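Local coordinates for DUF683-containing protein (Cyanothece, PDB 3CSX) that is of unknown function but is a metalloprotein of the DUF683 family associated with nitrogen fixation, at residues B[25-30]-B[67-72]; B[39-44]-B[50-55]; B[32-37]-B[60-65]. All blocks are in the same frame, centred on the assembly; numbering follows the deposited sequence.

Contact 1: residues B[25-30]-B[67-72]; sequences RKLNSK and DQLKKK
Leu27 and Leu69 meet between the two antiparallel helices of a helical hairpin, helix 14-44 and helix 52-77, in a family classed as Rop-like. At the start of segment 67-72, Asp67 is turned from segment 25-30 and is engaged along its own helix by Lys71, one turn on, in a salt bridge (NZ to OD1 3.1 Å) on the syn side of the carboxylate. Gln68 looks to the dimer instead, its NE2 hydrogen-bonded to OE1 of Gln33 of the second subunit. Leu69 is the buried residue of the pair of segments. Its CD1 reaches CD2 of Leu27 at 3.8 Å, the two side chains crossing at about a right angle, while Leu20, Lys23 and Val24 pack on it from helix 14-44. Leu27 touches Ile62, Glu65 and Leu66 as well, so it meets helix 52-77 at several positions. Lys70 starts out along the flank of its helix, but its chain, extended beyond CG, carries the ammonium group toward helix 14-44, where it crosses the Asn28 side chain at about a right angle. There Lys70 NZ stops 3.4 Å from Asn28 ND2, two donors that are close but not bonded, with Lys70 CE 4.1 Å from the same nitrogen.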
ATOM      1  N   ARG B  25     -12.826   7.277  -2.622  1.00 27.95           N
ATOM      2  CA  ARG B  25     -14.236   6.888  -2.749  1.00 28.38           C
ATOM      3  C   ARG B  25     -14.639   6.464  -4.154  1.00 27.97           C
ATOM      4  O   ARG B  25     -15.340   5.490  -4.308  1.00 28.43           O
ATOM      5  CB  ARG B  25     -15.161   8.010  -2.254  1.00 29.40           C
ATOM      6  CG  ARG B  25     -16.632   7.637  -2.290  1.00 31.09           C
ATOM      7  CD  ARG B  25     -17.489   8.855  -1.988  1.00 36.43           C
ATOM      8  NE  ARG B  25     -18.846   8.475  -1.588  1.00 42.13           N
ATOM      9  CZ  ARG B  25     -19.214   8.160  -0.347  1.00 43.74           C
ATOM     10  NH1 ARG B  25     -18.325   8.153   0.638  1.00 46.15           N
ATOM     11  NH2 ARG B  25     -20.481   7.839  -0.094  1.00 46.25           N
ATOM     12  N   LYS B  26     -14.244   7.199  -5.200  1.00 28.07           N
ATOM     13  CA  LYS B  26     -14.552   6.725  -6.548  1.00 27.98           C
ATOM     14  C   LYS B  26     -13.925   5.347  -6.882  1.00 26.55           C
ATOM     15  O   LYS B  26     -14.536   4.472  -7.552  1.00 26.07           O
ATOM     16  CB  LYS B  26     -14.203   7.789  -7.605  1.00 28.73           C
ATOM     17  CG  LYS B  26     -15.081   9.050  -7.504  1.00 31.21           C
ATOM     18  CD  LYS B  26     -14.597  10.157  -8.448  1.00 31.02           C
ATOM     19  CE  LYS B  26     -15.188  10.007  -9.866  1.00 36.91           C
ATOM     20  NZ  LYS B  26     -16.308  10.983 -10.052  1.00 40.11           N
ATOM     21  N   LEU B  27     -12.695   5.155  -6.419  1.00 25.25           N
ATOM     22  CA  LEU B  27     -11.986   3.933  -6.678  1.00 23.94           C
ATOM     23  C   LEU B  27     -12.566   2.768  -5.880  1.00 23.57           C
ATOM     24  O   LEU B  27     -12.582   1.640  -6.359  1.00 22.33           O
ATOM     25  CB  LEU B  27     -10.512   4.096  -6.331  1.00 23.21           C
ATOM     26  CG  LEU B  27      -9.592   3.033  -6.910  1.00 24.88           C
ATOM     27  CD1 LEU B  27      -9.642   3.012  -8.460  1.00 24.53           C
ATOM     28  CD2 LEU B  27      -8.170   3.324  -6.380  1.00 24.76           C
ATOM     29  N   ASN B  28     -13.051   3.050  -4.681  1.00 23.10           N
ATOM     30  CA  ASN B  28     -13.654   1.986  -3.862  1.00 24.59           C
ATOM     31  C   ASN B  28     -14.860   1.405  -4.594  1.00 24.77           C
ATOM     32  O   ASN B  28     -15.056   0.197  -4.583  1.00 24.19           O
ATOM     33  CB  ASN B  28     -13.972   2.491  -2.449  1.00 25.63           C
ATOM     34  CG  ASN B  28     -14.365   1.384  -1.505  1.00 30.31           C
ATOM     35  OD1 ASN B  28     -15.522   1.280  -1.125  1.00 36.96           O
ATOM     36  ND2 ASN B  28     -13.415   0.541  -1.130  1.00 34.00           N
ATOM     37  N   SER B  29     -15.611   2.261  -5.312  1.00 25.01           N
ATOM     38  CA  SER B  29     -16.734   1.805  -6.137  1.00 25.08           C
ATOM     39  C   SER B  29     -16.310   0.919  -7.281  1.00 23.91           C
ATOM     40  O   SER B  29     -16.935  -0.121  -7.501  1.00 23.37           O
ATOM     41  CB  SER B  29     -17.547   2.989  -6.675  1.00 26.09           C
ATOM     42  OG  SER B  29     -17.959   3.789  -5.596  1.00 30.09           O
ATOM     43  N   LYS B  30     -15.227   1.313  -7.981  1.00 23.33           N
ATOM     44  CA  LYS B  30     -14.725   0.575  -9.111  1.00 22.82           C
ATOM     45  C   LYS B  30     -14.185  -0.772  -8.640  1.00 21.24           C
ATOM     46  O   LYS B  30     -14.358  -1.790  -9.301  1.00 20.47           O
ATOM     47  CB  LYS B  30     -13.592   1.333  -9.799  1.00 23.22           C
ATOM     48  CG  LYS B  30     -14.013   2.527 -10.690  1.00 27.30           C
ATOM     49  CD  LYS B  30     -15.034   2.126 -11.738  1.00 32.92           C
ATOM     50  CE  LYS B  30     -14.380   1.528 -12.977  1.00 37.72           C
ATOM     51  NZ  LYS B  30     -15.372   1.365 -14.082  1.00 39.27           N
ATOM     52  N   ASP B  67      -5.394   0.179  -2.010  1.00 18.45           N
ATOM     53  CA  ASP B  67      -4.684  -0.039  -0.718  1.00 19.10           C
ATOM     54  C   ASP B  67      -3.570   1.005  -0.591  1.00 19.92           C
ATOM     55  O   ASP B  67      -3.418   1.623   0.439  1.00 20.14           O
ATOM     56  CB  ASP B  67      -4.097  -1.447  -0.728  1.00 18.89           C
ATOM     57  CG  ASP B  67      -3.521  -1.889   0.630  1.00 20.67           C
ATOM     58  OD1 ASP B  67      -4.000  -1.453   1.695  1.00 26.51           O
ATOM     59  OD2 ASP B  67      -2.584  -2.699   0.583  1.00 22.78           O
ATOM     60  N   GLN B  68      -2.824   1.244  -1.670  1.00 19.54           N
ATOM     61  CA  GLN B  68      -1.812   2.312  -1.636  1.00 20.64           C
ATOM     62  C   GLN B  68      -2.393   3.657  -1.273  1.00 19.34           C
ATOM     63  O   GLN B  68      -1.805   4.405  -0.497  1.00 18.38           O
ATOM     64  CB  GLN B  68      -1.056   2.448  -2.983  1.00 20.23           C
ATOM     65  CG  GLN B  68      -0.280   1.215  -3.377  1.00 24.05           C
ATOM     66  CD  GLN B  68       1.114   1.121  -2.748  1.00 27.96           C
ATOM     67  OE1 GLN B  68       1.405   1.785  -1.775  1.00 28.96           O
ATOM     68  NE2 GLN B  68       1.978   0.276  -3.327  1.00 31.64           N
ATOM     69  N   LEU B  69      -3.553   3.996  -1.839  1.00 20.05           N
ATOM     70  CA  LEU B  69      -4.094   5.310  -1.595  1.00 20.31           C
ATOM     71  C   LEU B  69      -4.620   5.408  -0.161  1.00 20.42           C
ATOM     72  O   LEU B  69      -4.443   6.423   0.516  1.00 20.60           O
ATOM     73  CB  LEU B  69      -5.175   5.632  -2.621  1.00 20.28           C
ATOM     74  CG  LEU B  69      -4.686   5.844  -4.054  1.00 20.56           C
ATOM     75  CD1 LEU B  69      -5.940   5.978  -4.942  1.00 21.98           C
ATOM     76  CD2 LEU B  69      -3.767   7.081  -4.149  1.00 20.60           C
ATOM     77  N   LYS B  70      -5.237   4.329   0.302  1.00 20.26           N
ATOM     78  CA  LYS B  70      -5.732   4.309   1.674  1.00 21.34           C
ATOM     79  C   LYS B  70      -4.620   4.476   2.706  1.00 21.59           C
ATOM     80  O   LYS B  70      -4.739   5.276   3.637  1.00 22.69           O
ATOM     81  CB  LYS B  70      -6.596   3.063   1.917  1.00 21.27           C
ATOM     82  CG  LYS B  70      -7.994   3.264   1.362  1.00 21.56           C
ATOM     83  CD  LYS B  70      -8.868   2.046   1.567  1.00 25.82           C
ATOM     84  CE  LYS B  70     -10.176   2.167   0.796  1.00 27.01           C
ATOM     85  NZ  LYS B  70     -11.149   1.159   1.332  1.00 29.68           N
ATOM     86  N   LYS B  71      -3.534   3.742   2.517  1.00 22.04           N
ATOM     87  CA  LYS B  71      -2.324   3.873   3.350  1.00 23.02           C
ATOM     88  C   LYS B  71      -1.710   5.274   3.267  1.00 23.84           C
ATOM     89  O   LYS B  71      -1.314   5.819   4.288  1.00 22.75           O
ATOM     90  CB  LYS B  71      -1.291   2.819   2.951  1.00 22.74           C
ATOM     91  CG  LYS B  71      -1.720   1.398   3.357  1.00 24.93           C
ATOM     92  CD  LYS B  71      -0.874   0.289   2.709  1.00 25.51           C
ATOM     93  CE  LYS B  71      -0.874  -0.990   3.585  1.00 28.68           C
ATOM     94  NZ  LYS B  71      -2.231  -1.270   4.215  1.00 32.60           N
ATOM     95  N   LYS B  72      -1.632   5.841   2.053  1.00 22.81           N
ATOM     96  CA  LYS B  72      -1.179   7.226   1.867  1.00 24.06           C
ATOM     97  C   LYS B  72      -2.064   8.193   2.656  1.00 24.49           C
ATOM     98  O   LYS B  72      -1.548   9.065   3.374  1.00 23.76           O
ATOM     99  CB  LYS B  72      -1.160   7.624   0.366  1.00 24.09           C
ATOM    100  CG  LYS B  72      -0.446   8.954   0.098  1.00 25.39           C
ATOM    101  CD  LYS B  72      -0.181   9.209  -1.378  1.00 23.65           C
ATOM    102  CE  LYS B  72      -1.455   9.660  -2.141  1.00 23.34           C
ATOM    103  NZ  LYS B  72      -1.133   9.785  -3.588  1.00 23.13           N
TER

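Contact 2: residues B[39-44]-B[50-55]; sequences HDLAEG and ENLVET
Leu41 and Leu52 bring the two backbones to 7.5 Å between their CA atoms, where the C-terminal part of helix 14-44 faces the end of a 3-10 segment (50-51) and the N-terminal part of helix 52-77. Leu41 carries the contact from the first helix. With CG anti to the backbone N (chi1 -178°), its side chain extends toward the other segment and is met there by three residues. Leu52 reaches over from the flank of its helix, and its CD2 lies 3.9 Å from CG of Leu41. The CD2 methyl of Leu41 meets Thr55 tip to tip, 3.5 Å from OG1 and 3.6 Å from CB, and also approaches the carbonyl O of Asn51 at 3.9 Å. The Thr55 hydroxyl is fixed in rotation by donating to that carbonyl, OG1 to Asn51 O 3.0 Å, from above the carbonyl plane; the same oxygen accepts the backbone N of Thr55. With an alanine at Thr55, Asn51 O would probably lose one of its two donors, and a gap would probably open beside the CD2 methyl of Leu41. Asp48 touches Leu41 and Leu45 touches Leu52, so the connecting loop packs against the same leucines. The contact thus closes the turn end of this antiparallel helical hairpin, where a short loop joins its two helices.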
ATOM      1  N   HIS B  39     -16.296 -12.471  -8.323  1.00 15.55           N
ATOM      2  CA  HIS B  39     -17.181 -13.401  -7.577  1.00 16.34           C
ATOM      3  C   HIS B  39     -18.083 -14.153  -8.535  1.00 16.99           C
ATOM      4  O   HIS B  39     -18.200 -15.374  -8.489  1.00 16.31           O
ATOM      5  CB  HIS B  39     -17.983 -12.625  -6.548  1.00 15.22           C
ATOM      6  CG  HIS B  39     -19.153 -13.389  -6.037  1.00 15.63           C
ATOM      7  ND1 HIS B  39     -20.356 -13.446  -6.726  1.00 14.24           N
ATOM      8  CD2 HIS B  39     -19.304 -14.157  -4.932  1.00 14.89           C
ATOM      9  CE1 HIS B  39     -21.197 -14.227  -6.054  1.00 18.61           C
ATOM     10  NE2 HIS B  39     -20.578 -14.671  -4.969  1.00 12.81           N
ATOM     11  N   ASP B  40     -18.737 -13.408  -9.427  1.00 17.29           N
ATOM     12  CA  ASP B  40     -19.648 -14.011 -10.382  1.00 17.14           C
ATOM     13  C   ASP B  40     -18.979 -14.993 -11.337  1.00 16.96           C
ATOM     14  O   ASP B  40     -19.556 -16.027 -11.662  1.00 16.80           O
ATOM     15  CB  ASP B  40     -20.421 -12.923 -11.164  1.00 17.16           C
ATOM     16  CG  ASP B  40     -21.386 -12.131 -10.289  1.00 20.84           C
ATOM     17  OD1 ASP B  40     -21.586 -12.507  -9.091  1.00 16.84           O
ATOM     18  OD2 ASP B  40     -21.932 -11.103 -10.806  1.00 16.81           O
ATOM     19  N   LEU B  41     -17.748 -14.685 -11.762  1.00 17.32           N
ATOM     20  CA  LEU B  41     -16.922 -15.621 -12.516  1.00 16.60           C
ATOM     21  C   LEU B  41     -16.715 -16.943 -11.746  1.00 16.08           C
ATOM     22  O   LEU B  41     -16.954 -18.033 -12.273  1.00 14.96           O
ATOM     23  CB  LEU B  41     -15.556 -14.990 -12.883  1.00 17.61           C
ATOM     24  CG  LEU B  41     -14.586 -15.868 -13.727  1.00 17.98           C
ATOM     25  CD1 LEU B  41     -15.273 -16.474 -14.964  1.00 21.41           C
ATOM     26  CD2 LEU B  41     -13.382 -15.005 -14.170  1.00 17.80           C
ATOM     27  N   ALA B  42     -16.211 -16.830 -10.522  1.00 16.32           N
ATOM     28  CA  ALA B  42     -15.958 -18.015  -9.714  1.00 17.53           C
ATOM     29  C   ALA B  42     -17.271 -18.818  -9.550  1.00 17.71           C
ATOM     30  O   ALA B  42     -17.283 -20.015  -9.735  1.00 18.66           O
ATOM     31  CB  ALA B  42     -15.430 -17.590  -8.338  1.00 16.81           C
ATOM     32  N   GLU B  43     -18.363 -18.139  -9.195  1.00 19.02           N
ATOM     33  CA  GLU B  43     -19.670 -18.831  -8.999  1.00 19.54           C
ATOM     34  C   GLU B  43     -20.144 -19.620 -10.234  1.00 19.40           C
ATOM     35  O   GLU B  43     -20.735 -20.712 -10.121  1.00 19.75           O
ATOM     36  CB  GLU B  43     -20.722 -17.781  -8.587  1.00 20.35           C
ATOM     37  CG  GLU B  43     -22.108 -18.310  -8.330  1.00 20.85           C
ATOM     38  CD  GLU B  43     -23.065 -17.161  -8.148  1.00 24.60           C
ATOM     39  OE1 GLU B  43     -23.077 -16.515  -7.095  1.00 28.55           O
ATOM     40  OE2 GLU B  43     -23.812 -16.891  -9.067  1.00 33.78           O
ATOM     41  N   GLY B  44     -19.883 -19.069 -11.427  1.00 18.19           N
ATOM     42  CA  GLY B  44     -20.201 -19.771 -12.663  1.00 18.03           C
ATOM     43  C   GLY B  44     -19.297 -20.878 -13.179  1.00 17.61           C
ATOM     44  O   GLY B  44     -19.645 -21.561 -14.131  1.00 17.00           O
ATOM     45  N   GLU B  50     -11.291 -20.069 -18.611  1.00 22.97           N
ATOM     46  CA  GLU B  50     -10.171 -19.497 -19.383  1.00 23.38           C
ATOM     47  C   GLU B  50      -9.964 -18.034 -19.088  1.00 23.59           C
ATOM     48  O   GLU B  50      -8.847 -17.525 -19.284  1.00 25.88           O
ATOM     49  CB  GLU B  50     -10.338 -19.723 -20.875  1.00 23.36           C
ATOM     50  CG  GLU B  50     -10.194 -21.193 -21.208  1.00 25.52           C
ATOM     51  CD  GLU B  50     -10.174 -21.458 -22.678  1.00 31.61           C
ATOM     52  OE1 GLU B  50     -10.201 -20.487 -23.465  1.00 34.10           O
ATOM     53  OE2 GLU B  50     -10.135 -22.641 -23.046  1.00 33.31           O
ATOM     54  N   ASN B  51     -11.005 -17.383 -18.574  1.00 22.24           N
ATOM     55  CA  ASN B  51     -10.943 -15.973 -18.163  1.00 21.71           C
ATOM     56  C   ASN B  51     -10.419 -15.689 -16.756  1.00 19.84           C
ATOM     57  O   ASN B  51     -10.225 -14.528 -16.410  1.00 19.78           O
ATOM     58  CB  ASN B  51     -12.282 -15.281 -18.282  1.00 21.18           C
ATOM     59  CG  ASN B  51     -12.885 -15.389 -19.647  1.00 25.63           C
ATOM     60  OD1 ASN B  51     -12.275 -15.903 -20.594  1.00 25.37           O
ATOM     61  ND2 ASN B  51     -14.098 -14.880 -19.763  1.00 25.64           N
ATOM     62  N   LEU B  52     -10.180 -16.724 -15.962  1.00 19.58           N
ATOM     63  CA  LEU B  52      -9.755 -16.524 -14.558  1.00 18.40           C
ATOM     64  C   LEU B  52      -8.543 -15.623 -14.325  1.00 18.81           C
ATOM     65  O   LEU B  52      -8.613 -14.683 -13.549  1.00 17.84           O
ATOM     66  CB  LEU B  52      -9.511 -17.861 -13.877  1.00 18.33           C
ATOM     67  CG  LEU B  52     -10.788 -18.663 -13.612  1.00 18.76           C
ATOM     68  CD1 LEU B  52     -10.442 -20.082 -13.344  1.00 20.34           C
ATOM     69  CD2 LEU B  52     -11.610 -18.088 -12.435  1.00 19.52           C
ATOM     70  N   VAL B  53      -7.426 -15.906 -14.990  1.00 18.51           N
ATOM     71  CA  VAL B  53      -6.197 -15.188 -14.646  1.00 20.69           C
ATOM     72  C   VAL B  53      -6.315 -13.724 -14.995  1.00 19.89           C
ATOM     73  O   VAL B  53      -5.973 -12.867 -14.194  1.00 19.76           O
ATOM     74  CB  VAL B  53      -4.930 -15.831 -15.272  1.00 22.16           C
ATOM     75  CG1 VAL B  53      -3.668 -14.998 -14.942  1.00 21.88           C
ATOM     76  CG2 VAL B  53      -4.773 -17.247 -14.781  1.00 22.45           C
ATOM     77  N   GLU B  54      -6.853 -13.433 -16.180  1.00 21.02           N
ATOM     78  CA  GLU B  54      -7.046 -12.064 -16.611  1.00 21.98           C
ATOM     79  C   GLU B  54      -7.922 -11.273 -15.663  1.00 20.89           C
ATOM     80  O   GLU B  54      -7.586 -10.155 -15.254  1.00 21.28           O
ATOM     81  CB  GLU B  54      -7.679 -12.042 -18.006  1.00 22.93           C
ATOM     82  CG  GLU B  54      -7.516 -10.734 -18.700  1.00 29.02           C
ATOM     83  CD  GLU B  54      -7.655 -10.862 -20.210  1.00 34.74           C
ATOM     84  OE1 GLU B  54      -8.611 -11.517 -20.678  1.00 36.91           O
ATOM     85  OE2 GLU B  54      -6.791 -10.312 -20.925  1.00 39.74           O
ATOM     86  N   THR B  55      -9.054 -11.869 -15.312  1.00 20.41           N
ATOM     87  CA  THR B  55      -9.991 -11.231 -14.420  1.00 20.83           C
ATOM     88  C   THR B  55      -9.381 -10.999 -13.047  1.00 19.12           C
ATOM     89  O   THR B  55      -9.517  -9.924 -12.508  1.00 19.14           O
ATOM     90  CB  THR B  55     -11.333 -12.013 -14.337  1.00 21.07           C
ATOM     91  OG1 THR B  55     -11.901 -12.163 -15.659  1.00 23.72           O
ATOM     92  CG2 THR B  55     -12.325 -11.292 -13.451  1.00 21.37           C
TER

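Contact 3: residues B[32-37]-B[60-65]; sequences GQMKMD and YEIFRE
Phe63, Ile62 and Met34 bury the most surface where helix 14-44 and helix 52-77 run antiparallel in the middle of the helical hairpin. The axes of segments 32-37 and 60-65 approach to 9.7 Å, with 146° between their N-to-C directions, a separation bridged by side chains from both helices. Phe63 has the largest share. Its CB leaves along the flank of the helix, but with CG anti to the carbonyl carbon (chi1 -82°) the ring is swung across to helix 14-44. The far end of that ring comes up to the backbone N of Gly32 and the CB of Lys35, with Phe63 CZ 4.4 Å from Gly32 N, and Ala31 packs on Phe63 too. Ile62, one residue earlier, points toward the first helix and sends its CG2 branch to Met34, obliquely across that side chain. Met34 starts toward Ile62, then bends at both chi2 and chi3, which takes the sulfur end away and leaves its stem to do the touching. Met34 also touches Lys58 and Thr59, whereas Ile62 packs on Ala31 as well. Elsewhere on helix 52-77, Tyr60 packs on Asp40 of the second subunit and Arg64 on Gln33 of that subunit. Lys35 borders the aromatic ring with the root of its side chain alone: its CB sits near the ring plane at the edge, 4.1 Å from Phe63 CZ and 4.2 Å from CE2.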
ATOM      1  N   GLY B  32     -15.167  -2.422  -5.901  1.00 20.75           N
ATOM      2  CA  GLY B  32     -16.382  -3.202  -5.652  1.00 21.31           C
ATOM      3  C   GLY B  32     -16.938  -3.873  -6.888  1.00 21.52           C
ATOM      4  O   GLY B  32     -17.446  -5.007  -6.819  1.00 19.68           O
ATOM      5  N   GLN B  33     -16.852  -3.183  -8.037  1.00 21.28           N
ATOM      6  CA  GLN B  33     -17.333  -3.748  -9.287  1.00 21.88           C
ATOM      7  C   GLN B  33     -16.536  -4.919  -9.743  1.00 20.15           C
ATOM      8  O   GLN B  33     -17.098  -5.885 -10.208  1.00 19.44           O
ATOM      9  CB  GLN B  33     -17.318  -2.722 -10.435  1.00 21.73           C
ATOM     10  CG  GLN B  33     -18.486  -1.809 -10.394  1.00 27.32           C
ATOM     11  CD  GLN B  33     -18.166  -0.510 -11.097  1.00 32.00           C
ATOM     12  OE1 GLN B  33     -17.421  -0.505 -12.096  1.00 33.99           O
ATOM     13  NE2 GLN B  33     -18.667   0.585 -10.566  1.00 31.08           N
ATOM     14  N   MET B  34     -15.213  -4.830  -9.622  1.00 19.74           N
ATOM     15  CA  MET B  34     -14.363  -5.889 -10.021  1.00 19.41           C
ATOM     16  C   MET B  34     -14.510  -7.042  -9.043  1.00 17.96           C
ATOM     17  O   MET B  34     -14.484  -8.199  -9.468  1.00 18.16           O
ATOM     18  CB  MET B  34     -12.894  -5.427 -10.148  1.00 19.74           C
ATOM     19  CG  MET B  34     -12.643  -4.528 -11.397  1.00 24.77           C
ATOM     20  SD  MET B  34     -13.025  -5.405 -12.910  1.00 29.84           S
ATOM     21  CE  MET B  34     -12.117  -6.959 -12.814  1.00 27.58           C
ATOM     22  N   LYS B  35     -14.674  -6.724  -7.751  1.00 18.09           N
ATOM     23  CA  LYS B  35     -14.901  -7.777  -6.769  1.00 16.42           C
ATOM     24  C   LYS B  35     -16.105  -8.605  -7.198  1.00 16.72           C
ATOM     25  O   LYS B  35     -16.021  -9.829  -7.287  1.00 16.51           O
ATOM     26  CB  LYS B  35     -15.158  -7.162  -5.405  1.00 16.17           C
ATOM     27  CG  LYS B  35     -15.602  -8.162  -4.305  1.00 15.49           C
ATOM     28  CD  LYS B  35     -15.704  -7.382  -3.015  1.00 16.48           C
ATOM     29  CE  LYS B  35     -16.425  -8.158  -1.902  1.00 21.06           C
ATOM     30  NZ  LYS B  35     -17.911  -8.011  -2.072  1.00 26.82           N
ATOM     31  N   MET B  36     -17.231  -7.925  -7.454  1.00 16.61           N
ATOM     32  CA  MET B  36     -18.455  -8.643  -7.832  1.00 17.05           C
ATOM     33  C   MET B  36     -18.311  -9.435  -9.110  1.00 16.72           C
ATOM     34  O   MET B  36     -18.774 -10.537  -9.196  1.00 15.56           O
ATOM     35  CB  MET B  36     -19.671  -7.716  -7.858  1.00 17.94           C
ATOM     36  CG  MET B  36     -20.963  -8.516  -8.001  1.00 21.27           C
ATOM     37  SD  MET B  36     -21.301  -9.607  -6.579  1.00 29.37           S
ATOM     38  CE  MET B  36     -21.758  -8.383  -5.439  1.00 28.74           C
ATOM     39  N   ASP B  37     -17.624  -8.886 -10.110  1.00 17.07           N
ATOM     40  CA  ASP B  37     -17.389  -9.607 -11.311  1.00 17.70           C
ATOM     41  C   ASP B  37     -16.513 -10.833 -11.122  1.00 16.48           C
ATOM     42  O   ASP B  37     -16.746 -11.893 -11.724  1.00 16.98           O
ATOM     43  CB  ASP B  37     -16.851  -8.648 -12.384  1.00 18.75           C
ATOM     44  CG  ASP B  37     -17.930  -7.702 -12.882  1.00 22.45           C
ATOM     45  OD1 ASP B  37     -19.131  -7.776 -12.430  1.00 29.33           O
ATOM     46  OD2 ASP B  37     -17.591  -6.844 -13.698  1.00 27.35           O
ATOM     47  N   TYR B  60      -6.864  -7.550  -8.968  1.00 18.25           N
ATOM     48  CA  TYR B  60      -5.713  -7.328  -8.079  1.00 18.03           C
ATOM     49  C   TYR B  60      -5.189  -5.901  -8.201  1.00 18.72           C
ATOM     50  O   TYR B  60      -4.946  -5.226  -7.209  1.00 17.42           O
ATOM     51  CB  TYR B  60      -4.605  -8.335  -8.381  1.00 19.07           C
ATOM     52  CG  TYR B  60      -3.308  -7.905  -7.768  1.00 20.23           C
ATOM     53  CD1 TYR B  60      -3.088  -8.042  -6.398  1.00 19.38           C
ATOM     54  CD2 TYR B  60      -2.305  -7.329  -8.565  1.00 22.00           C
ATOM     55  CE1 TYR B  60      -1.903  -7.617  -5.831  1.00 20.49           C
ATOM     56  CE2 TYR B  60      -1.132  -6.895  -8.020  1.00 24.00           C
ATOM     57  CZ  TYR B  60      -0.921  -7.057  -6.649  1.00 23.90           C
ATOM     58  OH  TYR B  60       0.267  -6.616  -6.090  1.00 24.78           O
ATOM     59  N   GLU B  61      -5.050  -5.423  -9.446  1.00 19.18           N
ATOM     60  CA  GLU B  61      -4.462  -4.139  -9.673  1.00 19.04           C
ATOM     61  C   GLU B  61      -5.239  -3.002  -9.076  1.00 18.50           C
ATOM     62  O   GLU B  61      -4.659  -2.104  -8.489  1.00 17.72           O
ATOM     63  CB  GLU B  61      -4.233  -3.941 -11.178  1.00 20.28           C
ATOM     64  CG  GLU B  61      -3.183  -4.911 -11.710  1.00 23.13           C
ATOM     65  CD  GLU B  61      -1.820  -4.836 -11.002  1.00 31.87           C
ATOM     66  OE1 GLU B  61      -1.493  -3.811 -10.355  1.00 36.72           O
ATOM     67  OE2 GLU B  61      -1.055  -5.827 -11.113  1.00 37.02           O
ATOM     68  N   ILE B  62      -6.564  -3.043  -9.214  1.00 19.06           N
ATOM     69  CA  ILE B  62      -7.393  -2.033  -8.640  1.00 18.88           C
ATOM     70  C   ILE B  62      -7.342  -2.052  -7.085  1.00 17.45           C
ATOM     71  O   ILE B  62      -7.238  -1.017  -6.438  1.00 15.93           O
ATOM     72  CB  ILE B  62      -8.864  -2.058  -9.251  1.00 19.99           C
ATOM     73  CG1 ILE B  62      -9.664  -0.829  -8.807  1.00 21.94           C
ATOM     74  CG2 ILE B  62      -9.631  -3.343  -8.971  1.00 21.82           C
ATOM     75  CD1 ILE B  62     -10.014  -0.816  -7.386  1.00 29.98           C
ATOM     76  N   PHE B  63      -7.393  -3.228  -6.493  1.00 18.21           N
ATOM     77  CA  PHE B  63      -7.274  -3.292  -5.023  1.00 17.68           C
ATOM     78  C   PHE B  63      -5.913  -2.885  -4.525  1.00 17.03           C
ATOM     79  O   PHE B  63      -5.791  -2.267  -3.450  1.00 17.19           O
ATOM     80  CB  PHE B  63      -7.715  -4.667  -4.505  1.00 17.31           C
ATOM     81  CG  PHE B  63      -9.212  -4.787  -4.361  1.00 18.50           C
ATOM     82  CD1 PHE B  63      -9.849  -4.322  -3.202  1.00 19.90           C
ATOM     83  CD2 PHE B  63      -9.989  -5.339  -5.375  1.00 16.90           C
ATOM     84  CE1 PHE B  63     -11.238  -4.425  -3.064  1.00 18.73           C
ATOM     85  CE2 PHE B  63     -11.389  -5.415  -5.256  1.00 18.24           C
ATOM     86  CZ  PHE B  63     -12.002  -4.975  -4.101  1.00 19.50           C
ATOM     87  N   ARG B  64      -4.871  -3.170  -5.311  1.00 17.60           N
ATOM     88  CA  ARG B  64      -3.533  -2.707  -4.929  1.00 18.43           C
ATOM     89  C   ARG B  64      -3.489  -1.205  -4.954  1.00 17.66           C
ATOM     90  O   ARG B  64      -2.956  -0.572  -4.039  1.00 17.26           O
ATOM     91  CB  ARG B  64      -2.443  -3.230  -5.870  1.00 18.16           C
ATOM     92  CG  ARG B  64      -1.051  -2.744  -5.412  1.00 23.66           C
ATOM     93  CD  ARG B  64       0.000  -3.320  -6.308  1.00 30.14           C
ATOM     94  NE  ARG B  64       1.365  -2.870  -5.986  1.00 38.64           N
ATOM     95  CZ  ARG B  64       2.100  -3.293  -4.947  1.00 39.85           C
ATOM     96  NH1 ARG B  64       1.625  -4.173  -4.076  1.00 41.16           N
ATOM     97  NH2 ARG B  64       3.321  -2.809  -4.770  1.00 41.89           N
ATOM     98  N   GLU B  65      -4.026  -0.605  -6.025  1.00 16.84           N
ATOM     99  CA  GLU B  65      -4.014   0.865  -6.071  1.00 15.94           C
ATOM    100  C   GLU B  65      -4.834   1.452  -4.906  1.00 16.15           C
ATOM    101  O   GLU B  65      -4.459   2.443  -4.249  1.00 15.80           O
ATOM    102  CB  GLU B  65      -4.531   1.391  -7.427  1.00 16.09           C
ATOM    103  CG  GLU B  65      -4.271   2.911  -7.554  1.00 18.18           C
ATOM    104  CD  GLU B  65      -5.148   3.594  -8.607  1.00 22.08           C
ATOM    105  OE1 GLU B  65      -5.989   2.910  -9.212  1.00 19.74           O
ATOM    106  OE2 GLU B  65      -4.969   4.816  -8.832  1.00 25.22           O
TER

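From the N terminus, helix 14-44 supplies the first segments of all three contacts in the order 1, 3, 2, and helix 52-77, with the 3-10 residues just before it, supplies the second segments in reverse order. The loops they close are therefore concentric: contact 2 shuts the short turn, contact 3 encloses it with 22 intervening residues, and contact 1 encloses both with 36; none cross. Contacts 1 and 3 adjoin, their centres about 10 Å apart, with Leu27 CD2 3.6 Å from Glu65 OE1. Contact 3 meets contact 2 where Met34 CE lies 4.0 Å from Thr55 O. Contacts 1 and 3 also touch the second subunit, whereas contact 2, at the turn, does not.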